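Local coordinates for F5/8 type C domain protein (PDB 7JRM) that probably recognises carbohydrate through its carbohydrate-binding module, as part of the O-glycopeptidase ZmpB, an enzyme that acts on mucins, at residues 311-316 against 330-335; 368-373 against 399-404. All coordinates share one frame; numbering follows the deposited sequence.

Contact 1 of 2, residues 311-316 against 330-335; sequences QNQLNK and TLTLSG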
loop_
_atom_site.group_PDB
_atom_site.type_symbol
_atom_site.label_atom_id
_atom_site.label_comp_id
_atom_site.label_asym_id
_atom_site.label_seq_id
_atom_site.Cartn_x
_atom_site.Cartn_y
_atom_site.Cartn_z
ATOM N N GLN A 311 -12.351 -39.772 10.604
ATOM C CA GLN A 311 -11.961 -40.909 9.776
ATOM C C GLN A 311 -13.079 -41.305 8.821
ATOM O O GLN A 311 -12.818 -41.710 7.682
ATOM C CB GLN A 311 -11.568 -42.091 10.663
ATOM C CG GLN A 311 -10.153 -42.012 11.212
ATOM C CD GLN A 311 -9.894 -43.029 12.306
ATOM O OE1 GLN A 311 -10.822 -43.648 12.826
ATOM N NE2 GLN A 311 -8.627 -43.205 12.663
ATOM N N ASN A 312 -14.333 -41.194 9.266
ATOM C CA ASN A 312 -15.458 -41.515 8.393
ATOM C C ASN A 312 -15.579 -40.508 7.256
ATOM O O ASN A 312 -15.936 -40.873 6.130
ATOM C CB ASN A 312 -16.754 -41.564 9.201
ATOM C CG ASN A 312 -17.062 -42.953 9.725
ATOM O OD1 ASN A 312 -17.130 -43.917 8.962
ATOM N ND2 ASN A 312 -17.255 -43.062 11.034
ATOM N N GLN A 313 -15.283 -39.236 7.531
ATOM C CA GLN A 313 -15.404 -38.208 6.504
ATOM C C GLN A 313 -14.273 -38.287 5.486
ATOM O O GLN A 313 -14.483 -37.995 4.304
ATOM C CB GLN A 313 -15.435 -36.824 7.151
ATOM C CG GLN A 313 -15.823 -35.698 6.205
ATOM C CD GLN A 313 -17.300 -35.370 6.265
ATOM O OE1 GLN A 313 -17.920 -35.435 7.328
ATOM N NE2 GLN A 313 -17.874 -35.009 5.123
ATOM N N LEU A 314 -13.075 -38.681 5.919
ATOM C CA LEU A 314 -11.904 -38.691 5.054
ATOM C C LEU A 314 -11.570 -40.068 4.498
ATOM O O LEU A 314 -10.691 -40.166 3.635
ATOM C CB LEU A 314 -10.686 -38.146 5.809
ATOM C CG LEU A 314 -10.702 -36.648 6.113
ATOM C CD1 LEU A 314 -9.518 -36.263 6.984
ATOM C CD2 LEU A 314 -10.712 -35.844 4.823
ATOM N N ASN A 315 -12.242 -41.122 4.967
ATOM C CA ASN A 315 -11.969 -42.489 4.532
ATOM C C ASN A 315 -10.506 -42.850 4.755
ATOM O O ASN A 315 -9.713 -42.876 3.807
ATOM C CB ASN A 315 -12.359 -42.675 3.062
ATOM C CG ASN A 315 -12.156 -44.100 2.570
ATOM O OD1 ASN A 315 -11.761 -44.982 3.332
ATOM N ND2 ASN A 315 -12.427 -44.330 1.291
ATOM N N LYS A 316 -10.146 -43.137 6.002
ATOM C CA LYS A 316 -8.797 -43.567 6.346
ATOM C C LYS A 316 -8.814 -44.094 7.772
ATOM O O LYS A 316 -9.767 -43.869 8.525
ATOM C CB LYS A 316 -7.779 -42.432 6.205
ATOM C CG LYS A 316 -8.236 -41.108 6.789
ATOM C CD LYS A 316 -7.069 -40.147 6.933
ATOM C CE LYS A 316 -5.985 -40.728 7.824
ATOM N NZ LYS A 316 -4.632 -40.229 7.452
ATOM N N THR A 330 -16.185 -29.793 4.970
ATOM C CA THR A 330 -17.417 -30.134 5.664
ATOM C C THR A 330 -17.141 -31.323 6.571
ATOM O O THR A 330 -16.290 -32.165 6.270
ATOM C CB THR A 330 -18.556 -30.460 4.686
ATOM O OG1 THR A 330 -19.720 -30.863 5.419
ATOM C CG2 THR A 330 -18.145 -31.576 3.734
ATOM N N LEU A 331 -17.856 -31.382 7.691
ATOM C CA LEU A 331 -17.627 -32.435 8.672
ATOM C C LEU A 331 -18.911 -32.712 9.436
ATOM O O LEU A 331 -19.591 -31.780 9.874
ATOM C CB LEU A 331 -16.506 -32.048 9.642
ATOM C CG LEU A 331 -16.099 -33.106 10.668
ATOM C CD1 LEU A 331 -15.578 -34.360 9.980
ATOM C CD2 LEU A 331 -15.058 -32.548 11.622
ATOM N N THR A 332 -19.232 -33.994 9.594
ATOM C CA THR A 332 -20.386 -34.440 10.360
ATOM C C THR A 332 -19.898 -35.202 11.584
ATOM O O THR A 332 -19.053 -36.096 11.466
ATOM C CB THR A 332 -21.303 -35.323 9.511
ATOM O OG1 THR A 332 -21.905 -34.535 8.477
ATOM C CG2 THR A 332 -22.398 -35.941 10.368
ATOM N N LEU A 333 -20.423 -34.845 12.752
ATOM C CA LEU A 333 -20.010 -35.442 14.013
ATOM C C LEU A 333 -21.129 -36.295 14.595
ATOM O O LEU A 333 -22.311 -36.101 14.299
ATOM C CB LEU A 333 -19.600 -34.362 15.021
ATOM C CG LEU A 333 -18.482 -33.420 14.573
ATOM C CD1 LEU A 333 -18.038 -32.532 15.720
ATOM C CD2 LEU A 333 -17.308 -34.209 14.020
ATOM N N SER A 334 -20.735 -37.249 15.436
ATOM C CA SER A 334 -21.689 -38.138 16.094
ATOM C C SER A 334 -21.071 -38.639 17.390
ATOM O O SER A 334 -19.994 -39.242 17.370
ATOM C CB SER A 334 -22.067 -39.311 15.187
ATOM O OG SER A 334 -22.702 -40.342 15.923
ATOM N N GLY A 335 -21.749 -38.384 18.507
ATOM C CA GLY A 335 -21.278 -38.851 19.797
ATOM C C GLY A 335 -20.035 -38.169 20.316
ATOM O O GLY A 335 -19.324 -38.747 21.142
#

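Contact 2 of 2, residues 368-373 against 399-404; sequences KKLNTL and YNREGK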
loop_
_atom_site.group_PDB
_atom_site.type_symbol
_atom_site.label_atom_id
_atom_site.label_comp_id
_atom_site.label_asym_id
_atom_site.label_seq_id
_atom_site.Cartn_x
_atom_site.Cartn_y
_atom_site.Cartn_z
ATOM N N LYS A 368 -12.104 -19.290 10.537
ATOM C CA LYS A 368 -12.579 -18.106 9.832
ATOM C C LYS A 368 -13.611 -18.410 8.754
ATOM O O LYS A 368 -14.273 -17.481 8.281
ATOM C CB LYS A 368 -11.396 -17.363 9.204
ATOM C CG LYS A 368 -10.316 -16.957 10.195
ATOM C CD LYS A 368 -8.990 -16.708 9.490
ATOM C CE LYS A 368 -7.858 -16.539 10.489
ATOM N NZ LYS A 368 -8.060 -17.373 11.707
ATOM N N LYS A 369 -13.767 -19.670 8.352
ATOM C CA LYS A 369 -14.681 -20.029 7.277
ATOM C C LYS A 369 -15.903 -20.798 7.755
ATOM O O LYS A 369 -16.742 -21.173 6.930
ATOM C CB LYS A 369 -13.945 -20.848 6.209
ATOM C CG LYS A 369 -12.650 -20.218 5.728
ATOM C CD LYS A 369 -12.250 -20.746 4.360
ATOM C CE LYS A 369 -10.799 -20.420 4.048
ATOM N NZ LYS A 369 -10.278 -21.228 2.910
ATOM N N LEU A 370 -16.036 -21.038 9.059
ATOM C CA LEU A 370 -17.147 -21.822 9.597
ATOM C C LEU A 370 -18.400 -20.956 9.605
ATOM O O LEU A 370 -18.729 -20.300 10.595
ATOM C CB LEU A 370 -16.814 -22.338 10.992
ATOM C CG LEU A 370 -17.774 -23.378 11.575
ATOM C CD1 LEU A 370 -18.156 -24.408 10.522
ATOM C CD2 LEU A 370 -17.159 -24.053 12.789
ATOM N N ASN A 371 -19.116 -20.959 8.480
ATOM C CA ASN A 371 -20.344 -20.187 8.344
ATOM C C ASN A 371 -21.602 -21.003 8.604
ATOM O O ASN A 371 -22.665 -20.415 8.835
ATOM C CB ASN A 371 -20.433 -19.567 6.944
ATOM C CG ASN A 371 -19.470 -18.411 6.755
ATOM O OD1 ASN A 371 -18.936 -17.867 7.722
ATOM N ND2 ASN A 371 -19.244 -18.027 5.503
ATOM N N THR A 372 -21.513 -22.330 8.569
ATOM C CA THR A 372 -22.653 -23.213 8.808
ATOM C C THR A 372 -22.324 -24.095 10.007
ATOM O O THR A 372 -21.545 -25.047 9.890
ATOM C CB THR A 372 -22.970 -24.052 7.572
ATOM O OG1 THR A 372 -23.260 -23.186 6.467
ATOM C CG2 THR A 372 -24.171 -24.949 7.832
ATOM N N LEU A 373 -22.915 -23.780 11.156
ATOM C CA LEU A 373 -22.707 -24.533 12.389
ATOM C C LEU A 373 -24.053 -25.069 12.858
ATOM O O LEU A 373 -24.918 -24.299 13.288
ATOM C CB LEU A 373 -22.057 -23.661 13.463
ATOM C CG LEU A 373 -21.828 -24.329 14.821
ATOM C CD1 LEU A 373 -20.859 -25.493 14.693
ATOM C CD2 LEU A 373 -21.321 -23.315 15.837
ATOM N N TYR A 399 -19.992 -22.861 26.875
ATOM C CA TYR A 399 -19.300 -21.860 26.075
ATOM C C TYR A 399 -19.694 -21.963 24.609
ATOM O O TYR A 399 -19.776 -23.060 24.048
ATOM C CB TYR A 399 -17.784 -22.020 26.211
ATOM C CG TYR A 399 -17.259 -21.799 27.610
ATOM C CD1 TYR A 399 -16.988 -22.873 28.446
ATOM C CD2 TYR A 399 -17.025 -20.518 28.090
ATOM C CE1 TYR A 399 -16.504 -22.678 29.726
ATOM C CE2 TYR A 399 -16.540 -20.313 29.368
ATOM C CZ TYR A 399 -16.282 -21.395 30.181
ATOM O OH TYR A 399 -15.799 -21.195 31.454
ATOM N N ASN A 400 -19.934 -20.810 23.991
ATOM C CA ASN A 400 -20.105 -20.733 22.550
ATOM C C ASN A 400 -18.744 -20.453 21.913
ATOM O O ASN A 400 -17.705 -20.502 22.578
ATOM C CB ASN A 400 -21.154 -19.681 22.188
ATOM C CG ASN A 400 -20.751 -18.276 22.603
ATOM O OD1 ASN A 400 -19.779 -18.081 23.333
ATOM N ND2 ASN A 400 -21.501 -17.286 22.134
ATOM N N ARG A 401 -18.734 -20.149 20.613
ATOM C CA ARG A 401 -17.467 -19.906 19.930
ATOM C C ARG A 401 -16.754 -18.677 20.480
ATOM O O ARG A 401 -15.519 -18.643 20.520
ATOM C CB ARG A 401 -17.700 -19.759 18.426
ATOM C CG ARG A 401 -17.764 -21.080 17.681
ATOM C CD ARG A 401 -17.918 -20.861 16.188
ATOM N NE ARG A 401 -19.267 -20.421 15.842
ATOM C CZ ARG A 401 -19.731 -20.342 14.599
ATOM N NH1 ARG A 401 -18.952 -20.671 13.576
ATOM N NH2 ARG A 401 -20.972 -19.932 14.379
ATOM N N GLU A 402 -17.505 -17.669 20.917
ATOM C CA GLU A 402 -16.919 -16.454 21.466
ATOM C C GLU A 402 -16.508 -16.599 22.929
ATOM O O GLU A 402 -16.098 -15.608 23.542
ATOM C CB GLU A 402 -17.895 -15.285 21.316
ATOM C CG GLU A 402 -17.312 -14.079 20.596
ATOM N N GLY A 403 -16.606 -17.799 23.496
ATOM C CA GLY A 403 -16.241 -17.998 24.884
ATOM C C GLY A 403 -17.228 -17.444 25.884
ATOM O O GLY A 403 -16.859 -17.211 27.039
ATOM N N LYS A 404 -18.474 -17.227 25.478
ATOM C CA LYS A 404 -19.502 -16.673 26.346
ATOM C C LYS A 404 -20.401 -17.786 26.871
ATOM O O LYS A 404 -20.781 -18.695 26.127
ATOM C CB LYS A 404 -20.339 -15.633 25.595
ATOM C CG LYS A 404 -21.682 -15.318 26.236
ATOM C CD LYS A 404 -22.268 -14.028 25.688
ATOM C CE LYS A 404 -23.782 -14.008 25.820
ATOM N NZ LYS A 404 -24.443 -14.883 24.812
HETATM O O HOH W 1 -21.128 -18.314 11.682
#

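Contact 1 of 2, residues 311-316 against 330-335
Among residues 311-316, Gln-313 alone meets 330-335, close to the C-terminal end of helix 304-314, and its carboxamide makes the one hydrogen bond between the two segments. The backbone N of Thr-332 donates to Gln-313 OE1 across 3.0 Å, with a bent N-H...O angle of 145°. The donor stands 30° out of the plane of the carboxamide. The other half of the amide is less well matched: Gln-313 NE2 lies 3.5 Å from Thr-330 O, but the angle is too poor for a bond. Further along, Ser-334 N is hydrogen-bonded to Ser-309 OG of the same helix.

The carboxamide meets the outer edge of a mixed sheet, at its parallel end. Strand 330-332 is the outermost strand there, paired with strand 350-352 through Leu-331 and Leu-333, and the sequence and spacing of the strands that follow fit a leucine-rich repeat. Helix 304-314 lies against this first strand, probably as an N-terminal cap of the repeat, and a side-chain oxygen meets the N-H of Thr-332 where a further strand would otherwise pair.

Van der Waals contacts complete the interface. Gln-313 OE1 sits 3.3 Å from Leu-331 CA, bringing the amide close against the strand backbone. Lower on the same side chain, Gln-313 CB is 3.8 Å from Leu-331 CD1, a methyl of a buried residue that also touches Ile-310 and Leu-342. The bend at chi2 (95°) turns the carboxamide along the strand, with OE1 directed to Thr-332 while Gln-313 NE2 ends 3.7 Å from Thr-330 CG2.

Contact 2 of 2, residues 368-373 against 399-404
Arg-401 reaches across to residues 368-373 and presents the edge of its guanidinium to Leu-370 and a face to Leu-373. Leu-373 belongs to strand 372-384, the third parallel strand of what looks like a leucine-rich repeat; the same strand runs parallel to 452-461, beyond which the sheet becomes antiparallel. Arg-401 lies in a loop between strands 391-395 and 407-413, so the contact joins the presumed repeat to the strands that follow it.

In the first shell, Arg-401 NH1 donates to Leu-370 O at 3.0 Å. The oxygen lies close to the guanidinium plane, whereas the donor is tilted 28° from the carbonyl plane. Over the face, Leu-373 CD2 is 3.5 Å from Arg-401 NE and offset toward the rim. Beside the bond, Leu-370 CG approaches Arg-401 NH1 to 3.6 Å. A water links the same carbonyl to the other nitrogen, giving its hydrogen to Leu-370 O and accepting a weak bond from Arg-401 NH2, so the oxygen has two donors.

Around this, Leu-370 is the centre of an inverse gamma turn, and both leucines also pack on Leu-351 of the neighbouring strand. The arginine chain touches Leu-361 and starts from a type I beta turn running from Asn-400 to Gly-403. Asn-400 ND2 bonds to Asp-449 OD2, tying the turn to strand 440-449. Through the oxygen of the same carboxamide, Asn-400 OD1 accepts the backbone N-H of Lys-404, at 2.7 Å from Lys-404 N and with an N-H...O angle of 153°.

Contacts 1 and 2 follow one another along the chain and reach the same mixed sheet, with centres about 19 Å apart and nearest atoms about 7 Å apart, without touching. Strand 350-352 lies between them: Leu-351 meets Leu-331 and Leu-333 from the side of contact 1 and Leu-370 and Leu-373 from that of contact 2. Contact 1 thus places a helix at the outer edge of the parallel strands, while contact 2 lies two strands further in, where the loop before strand 407-413 meets the start of strand 372-384. Neither is near the calcium ion, which is held by Ser-163, Val-206, Asp-208, Gly-210 and Asp-214 in a separate, remote part of this elongated chain.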